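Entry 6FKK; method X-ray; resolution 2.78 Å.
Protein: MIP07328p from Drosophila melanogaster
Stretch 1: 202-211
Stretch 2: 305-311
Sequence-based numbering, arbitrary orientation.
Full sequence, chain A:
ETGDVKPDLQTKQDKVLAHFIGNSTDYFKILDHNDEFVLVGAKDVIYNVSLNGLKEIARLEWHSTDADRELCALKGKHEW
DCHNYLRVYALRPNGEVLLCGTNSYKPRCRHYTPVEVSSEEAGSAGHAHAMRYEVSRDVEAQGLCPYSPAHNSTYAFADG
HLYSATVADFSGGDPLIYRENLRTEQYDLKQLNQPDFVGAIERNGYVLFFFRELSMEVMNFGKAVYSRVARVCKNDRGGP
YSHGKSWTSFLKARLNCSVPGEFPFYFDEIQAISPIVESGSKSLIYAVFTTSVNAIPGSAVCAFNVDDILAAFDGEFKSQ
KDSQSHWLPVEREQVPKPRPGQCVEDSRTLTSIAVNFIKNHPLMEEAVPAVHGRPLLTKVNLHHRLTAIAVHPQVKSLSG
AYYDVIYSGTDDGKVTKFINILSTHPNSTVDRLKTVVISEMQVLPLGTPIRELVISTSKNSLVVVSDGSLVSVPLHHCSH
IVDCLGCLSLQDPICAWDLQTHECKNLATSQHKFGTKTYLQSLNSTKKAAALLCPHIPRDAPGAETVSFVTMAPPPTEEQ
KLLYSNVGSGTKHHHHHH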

ATOM      1  N   GLU A 202       4.182   8.172   6.633  1.00 49.35           N
ATOM      2  CA  GLU A 202       4.878   9.297   7.241  1.00 38.94           C
ATOM      3  C   GLU A 202       6.323   9.327   6.757  1.00 45.99           C
ATOM      4  O   GLU A 202       6.977   8.283   6.665  1.00 51.06           O
ATOM      5  CB  GLU A 202       4.835   9.190   8.767  1.00 37.67           C
ATOM      6  CG  GLU A 202       5.627  10.260   9.504  1.00 61.52           C
ATOM      7  CD  GLU A 202       5.891   9.897  10.955  1.00 69.20           C
ATOM      8  OE1 GLU A 202       5.509   8.781  11.370  1.00 74.78           O
ATOM      9  OE2 GLU A 202       6.483  10.725  11.680  1.00 77.52           O
ATOM     10  N   ARG A 203       6.820  10.523   6.447  1.00 44.88           N
ATOM     11  CA  ARG A 203       8.179  10.650   5.922  1.00 44.36           C
ATOM     12  C   ARG A 203       8.655  12.089   6.048  1.00 52.10           C
ATOM     13  O   ARG A 203       8.026  12.997   5.495  1.00 40.92           O
ATOM     14  CB  ARG A 203       8.238  10.198   4.464  1.00 37.98           C
ATOM     15  CG  ARG A 203       9.607  10.333   3.818  1.00 44.08           C
ATOM     16  CD  ARG A 203      10.553   9.234   4.270  1.00 35.95           C
ATOM     17  NE  ARG A 203      11.797   9.249   3.506  1.00 47.80           N
ATOM     18  CZ  ARG A 203      12.683   8.260   3.504  1.00 54.17           C
ATOM     19  NH1 ARG A 203      12.460   7.167   4.222  1.00 46.16           N
ATOM     20  NH2 ARG A 203      13.789   8.359   2.778  1.00 60.90           N
ATOM     21  N   ASN A 204       9.759  12.286   6.775  1.00 57.33           N
ATOM     22  CA  ASN A 204      10.536  13.529   6.756  1.00 61.60           C
ATOM     23  C   ASN A 204       9.677  14.754   7.068  1.00 74.20           C
ATOM     24  O   ASN A 204       9.729  15.773   6.376  1.00 88.74           O
ATOM     25  CB  ASN A 204      11.253  13.698   5.414  1.00 68.19           C
ATOM     26  CG  ASN A 204      12.361  12.684   5.212  1.00 91.00           C
ATOM     27  OD1 ASN A 204      12.935  12.175   6.173  1.00107.26           O
ATOM     28  ND2 ASN A 204      12.674  12.391   3.954  1.00 90.45           N
ATOM     29  N   GLY A 205       8.887  14.655   8.130  1.00 40.09           N
ATOM     30  CA  GLY A 205       8.043  15.761   8.521  1.00 63.16           C
ATOM     31  C   GLY A 205       6.780  15.922   7.707  1.00 57.43           C
ATOM     32  O   GLY A 205       5.983  16.822   8.003  1.00 48.38           O
ATOM     33  N   TYR A 206       6.572  15.089   6.692  1.00 51.85           N
ATOM     34  CA  TYR A 206       5.346  15.077   5.911  1.00 42.38           C
ATOM     35  C   TYR A 206       4.538  13.825   6.229  1.00 44.05           C
ATOM     36  O   TYR A 206       5.032  12.867   6.834  1.00 36.43           O
ATOM     37  CB  TYR A 206       5.640  15.125   4.405  1.00 45.63           C
ATOM     38  CG  TYR A 206       6.466  16.305   3.950  1.00 54.89           C
ATOM     39  CD1 TYR A 206       5.880  17.544   3.731  1.00 43.87           C
ATOM     40  CD2 TYR A 206       7.830  16.174   3.719  1.00 36.35           C
ATOM     41  CE1 TYR A 206       6.630  18.625   3.308  1.00 65.82           C
ATOM     42  CE2 TYR A 206       8.592  17.252   3.297  1.00 51.08           C
ATOM     43  CZ  TYR A 206       7.985  18.474   3.094  1.00 61.74           C
ATOM     44  OH  TYR A 206       8.731  19.551   2.674  1.00 62.50           O
ATOM     45  N   VAL A 207       3.277  13.848   5.814  1.00 47.84           N
ATOM     46  CA  VAL A 207       2.437  12.659   5.755  1.00 46.65           C
ATOM     47  C   VAL A 207       1.956  12.529   4.320  1.00 39.43           C
ATOM     48  O   VAL A 207       1.288  13.431   3.799  1.00 54.14           O
ATOM     49  CB  VAL A 207       1.254  12.728   6.733  1.00 36.10           C
ATOM     50  CG1 VAL A 207       0.384  11.492   6.584  1.00 35.63           C
ATOM     51  CG2 VAL A 207       1.756  12.849   8.160  1.00 38.38           C
ATOM     52  N   LEU A 208       2.315  11.424   3.676  1.00 54.00           N
ATOM     53  CA  LEU A 208       1.974  11.178   2.284  1.00 31.73           C
ATOM     54  C   LEU A 208       0.739  10.293   2.204  1.00 37.73           C
ATOM     55  O   LEU A 208       0.611   9.322   2.952  1.00 37.73           O
ATOM     56  CB  LEU A 208       3.144  10.515   1.552  1.00 31.06           C
ATOM     57  CG  LEU A 208       4.499  11.220   1.654  1.00 41.71           C
ATOM     58  CD1 LEU A 208       5.616  10.293   1.209  1.00 39.74           C
ATOM     59  CD2 LEU A 208       4.508  12.495   0.830  1.00 45.44           C
ATOM     60  N   PHE A 209      -0.173  10.639   1.298  1.00 31.29           N
ATOM     61  CA  PHE A 209      -1.375   9.858   1.049  1.00 33.97           C
ATOM     62  C   PHE A 209      -1.394   9.402  -0.402  1.00 43.68           C
ATOM     63  O   PHE A 209      -1.032  10.163  -1.305  1.00 54.63           O
ATOM     64  CB  PHE A 209      -2.643  10.666   1.356  1.00 32.14           C
ATOM     65  CG  PHE A 209      -2.770  11.070   2.796  1.00 53.06           C
ATOM     66  CD1 PHE A 209      -2.177  12.233   3.256  1.00 47.03           C
ATOM     67  CD2 PHE A 209      -3.486  10.288   3.688  1.00 40.53           C
ATOM     68  CE1 PHE A 209      -2.291  12.609   4.578  1.00 44.09           C
ATOM     69  CE2 PHE A 209      -3.604  10.658   5.012  1.00 40.26           C
ATOM     70  CZ  PHE A 209      -3.005  11.820   5.459  1.00 56.46           C
ATOM     71  N   PHE A 210      -1.816   8.160  -0.623  1.00 30.34           N
ATOM     72  CA  PHE A 210      -1.895   7.580  -1.956  1.00 29.89           C
ATOM     73  C   PHE A 210      -3.334   7.173  -2.235  1.00 41.78           C
ATOM     74  O   PHE A 210      -3.959   6.493  -1.414  1.00 54.33           O
ATOM     75  CB  PHE A 210      -0.957   6.378  -2.089  1.00 29.40           C
ATOM     76  CG  PHE A 210       0.497   6.728  -1.938  1.00 46.84           C
ATOM     77  CD1 PHE A 210       1.072   6.835  -0.682  1.00 41.17           C
ATOM     78  CD2 PHE A 210       1.287   6.960  -3.053  1.00 46.57           C
ATOM     79  CE1 PHE A 210       2.406   7.161  -0.540  1.00 50.17           C
ATOM     80  CE2 PHE A 210       2.623   7.286  -2.917  1.00 38.99           C
ATOM     81  CZ  PHE A 210       3.183   7.386  -1.659  1.00 52.53           C
ATOM     82  N   PHE A 211      -3.854   7.590  -3.388  1.00 30.92           N
ATOM     83  CA  PHE A 211      -5.253   7.354  -3.715  1.00 31.35           C
ATOM     84  C   PHE A 211      -5.453   7.525  -5.214  1.00 39.16           C
ATOM     85  O   PHE A 211      -4.586   8.036  -5.926  1.00 45.20           O
ATOM     86  CB  PHE A 211      -6.174   8.301  -2.938  1.00 35.96           C
ATOM     87  CG  PHE A 211      -5.959   9.756  -3.254  1.00 41.64           C
ATOM     88  CD1 PHE A 211      -4.984  10.485  -2.591  1.00 32.01           C
ATOM     89  CD2 PHE A 211      -6.737  10.395  -4.208  1.00 47.25           C
ATOM     90  CE1 PHE A 211      -4.785  11.824  -2.878  1.00 32.82           C
ATOM     91  CE2 PHE A 211      -6.543  11.733  -4.499  1.00 33.50           C
ATOM     92  CZ  PHE A 211      -5.566  12.448  -3.833  1.00 45.37           C
ATOM     93  N   ASN A 305      10.609   6.243  -6.208  1.00 41.24           N
ATOM     94  CA  ASN A 305      11.618   6.724  -5.276  1.00 35.28           C
ATOM     95  C   ASN A 305      11.031   7.849  -4.432  1.00 31.26           C
ATOM     96  O   ASN A 305      10.452   8.800  -4.968  1.00 64.88           O
ATOM     97  CB  ASN A 305      12.856   7.206  -6.035  1.00 46.21           C
ATOM     98  CG  ASN A 305      14.068   7.398  -5.135  1.00 51.95           C
ATOM     99  OD1 ASN A 305      13.941   7.747  -3.961  1.00 62.97           O
ATOM    100  ND2 ASN A 305      15.254   7.173  -5.689  1.00 59.25           N
ATOM    101  N   VAL A 306      11.174   7.732  -3.109  1.00 35.56           N
ATOM    102  CA  VAL A 306      10.619   8.738  -2.205  1.00 43.95           C
ATOM    103  C   VAL A 306      11.247  10.100  -2.461  1.00 48.53           C
ATOM    104  O   VAL A 306      10.589  11.137  -2.311  1.00 62.43           O
ATOM    105  CB  VAL A 306      10.802   8.290  -0.740  1.00 43.34           C
ATOM    106  CG1 VAL A 306      10.252   9.336   0.223  1.00 32.18           C
ATOM    107  CG2 VAL A 306      10.123   6.948  -0.517  1.00 59.81           C
ATOM    108  N   ASP A 307      12.518  10.125  -2.865  1.00 44.70           N
ATOM    109  CA  ASP A 307      13.155  11.391  -3.208  1.00 50.40           C
ATOM    110  C   ASP A 307      12.566  11.986  -4.482  1.00 52.99           C
ATOM    111  O   ASP A 307      12.552  13.212  -4.641  1.00 55.40           O
ATOM    112  CB  ASP A 307      14.664  11.195  -3.351  1.00 74.83           C
ATOM    113  CG  ASP A 307      15.319  10.736  -2.057  1.00100.50           C
ATOM    114  OD1 ASP A 307      14.950  11.257  -0.981  1.00111.16           O
ATOM    115  OD2 ASP A 307      16.198   9.851  -2.116  1.00109.72           O
ATOM    116  N   ASP A 308      12.077  11.143  -5.395  1.00 49.91           N
ATOM    117  CA  ASP A 308      11.401  11.645  -6.587  1.00 38.07           C
ATOM    118  C   ASP A 308       9.990  12.125  -6.278  1.00 54.95           C
ATOM    119  O   ASP A 308       9.510  13.075  -6.907  1.00 57.66           O
ATOM    120  CB  ASP A 308      11.359  10.568  -7.673  1.00 41.49           C
ATOM    121  CG  ASP A 308      12.702  10.363  -8.345  1.00 63.66           C
ATOM    122  OD1 ASP A 308      13.525  11.303  -8.327  1.00 61.96           O
ATOM    123  OD2 ASP A 308      12.932   9.263  -8.896  1.00 56.54           O
ATOM    124  N   ILE A 309       9.312  11.482  -5.326  1.00 61.53           N
ATOM    125  CA  ILE A 309       7.986  11.941  -4.923  1.00 45.13           C
ATOM    126  C   ILE A 309       8.078  13.324  -4.295  1.00 50.71           C
ATOM    127  O   ILE A 309       7.343  14.246  -4.666  1.00 61.71           O
ATOM    128  CB  ILE A 309       7.336  10.931  -3.963  1.00 30.53           C
ATOM    129  CG1 ILE A 309       7.137   9.588  -4.665  1.00 48.28           C
ATOM    130  CG2 ILE A 309       6.017  11.471  -3.445  1.00 30.38           C
ATOM    131  CD1 ILE A 309       6.523   8.530  -3.783  1.00 29.78           C
ATOM    132  N   LEU A 310       8.993  13.490  -3.340  1.00 42.92           N
ATOM    133  CA  LEU A 310       9.137  14.777  -2.669  1.00 47.46           C
ATOM    134  C   LEU A 310       9.648  15.852  -3.620  1.00 59.05           C
ATOM    135  O   LEU A 310       9.397  17.043  -3.401  1.00 65.27           O
ATOM    136  CB  LEU A 310      10.072  14.633  -1.468  1.00 47.30           C
ATOM    137  CG  LEU A 310       9.597  13.683  -0.368  1.00 49.57           C
ATOM    138  CD1 LEU A 310      10.652  13.531   0.713  1.00 34.46           C
ATOM    139  CD2 LEU A 310       8.295  14.186   0.225  1.00 33.37           C
ATOM    140  N   ALA A 311      10.357  15.456  -4.679  1.00 44.67           N
ATOM    141  CA  ALA A 311      10.893  16.438  -5.613  1.00 46.54           C
ATOM    142  C   ALA A 311       9.810  17.011  -6.516  1.00 52.34           C
ATOM    143  O   ALA A 311       9.938  18.145  -6.988  1.00 58.56           O
ATOM    144  CB  ALA A 311      12.005  15.813  -6.457  1.00 36.60           C
TER

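Stretch 1 is a hairpin: strand 202-203 turns back into strand 206-211 through a type I' turn from Arg203 to Tyr206. Two backbone hydrogen bonds close it, Tyr206 N to Arg203 O at 2.8 Å and Arg203 N to Tyr206 O at 3.0 Å. Asn204 (phi/psi 55/48) and Gly205 (78/-2) occupy the turn's positive-phi positions; at the latter angles a CB would be jammed against the preceding carbonyl O, which by itself calls for glycine. In stretch 2, Asn305 caps the helix: its OD1 accepts from Asp307 N at 3.0 Å with an N-H...O angle of 154°. The first helical turns follow, with Ile309 N to Asn305 O at 2.9 Å and Leu310 N to Val306 O at 3.0 Å.

The helix crosses strand 206-211 almost perpendicularly, at 95°, with the axes 11.6 Å apart at closest approach. That spacing leaves the contact to side chains, and no hydrogen bond spans the two stretches. Together they bury 335 Å².

Leu310 has the largest covered area, 73 Å². Its CD2 lies 4.0 Å from Tyr206 CD2, approaching the ring obliquely, and 4.2 Å from Leu208 CD2, so one methyl packs against two strand residues. The alternation of the strand explains the pairing: Tyr206 and Leu208 direct CA-to-CB toward the helix, while the intervening Val207 is out of reach. Phe210 starts sideways, yet its ring end comes nearer; with chi1 at -63° (m), its CZ reaches to 4.1 Å from Ile309 CD1, which sits at the ring edge, near its plane.

At the hairpin end, Arg203 NE lies 3.6 Å from Val306 CG1, and Val306 CB covers one face of the guanidinium. This is packing against the flat group, which leaves its in-plane N-H directions available; NH2 is hydrogen-bonded elsewhere in the structure.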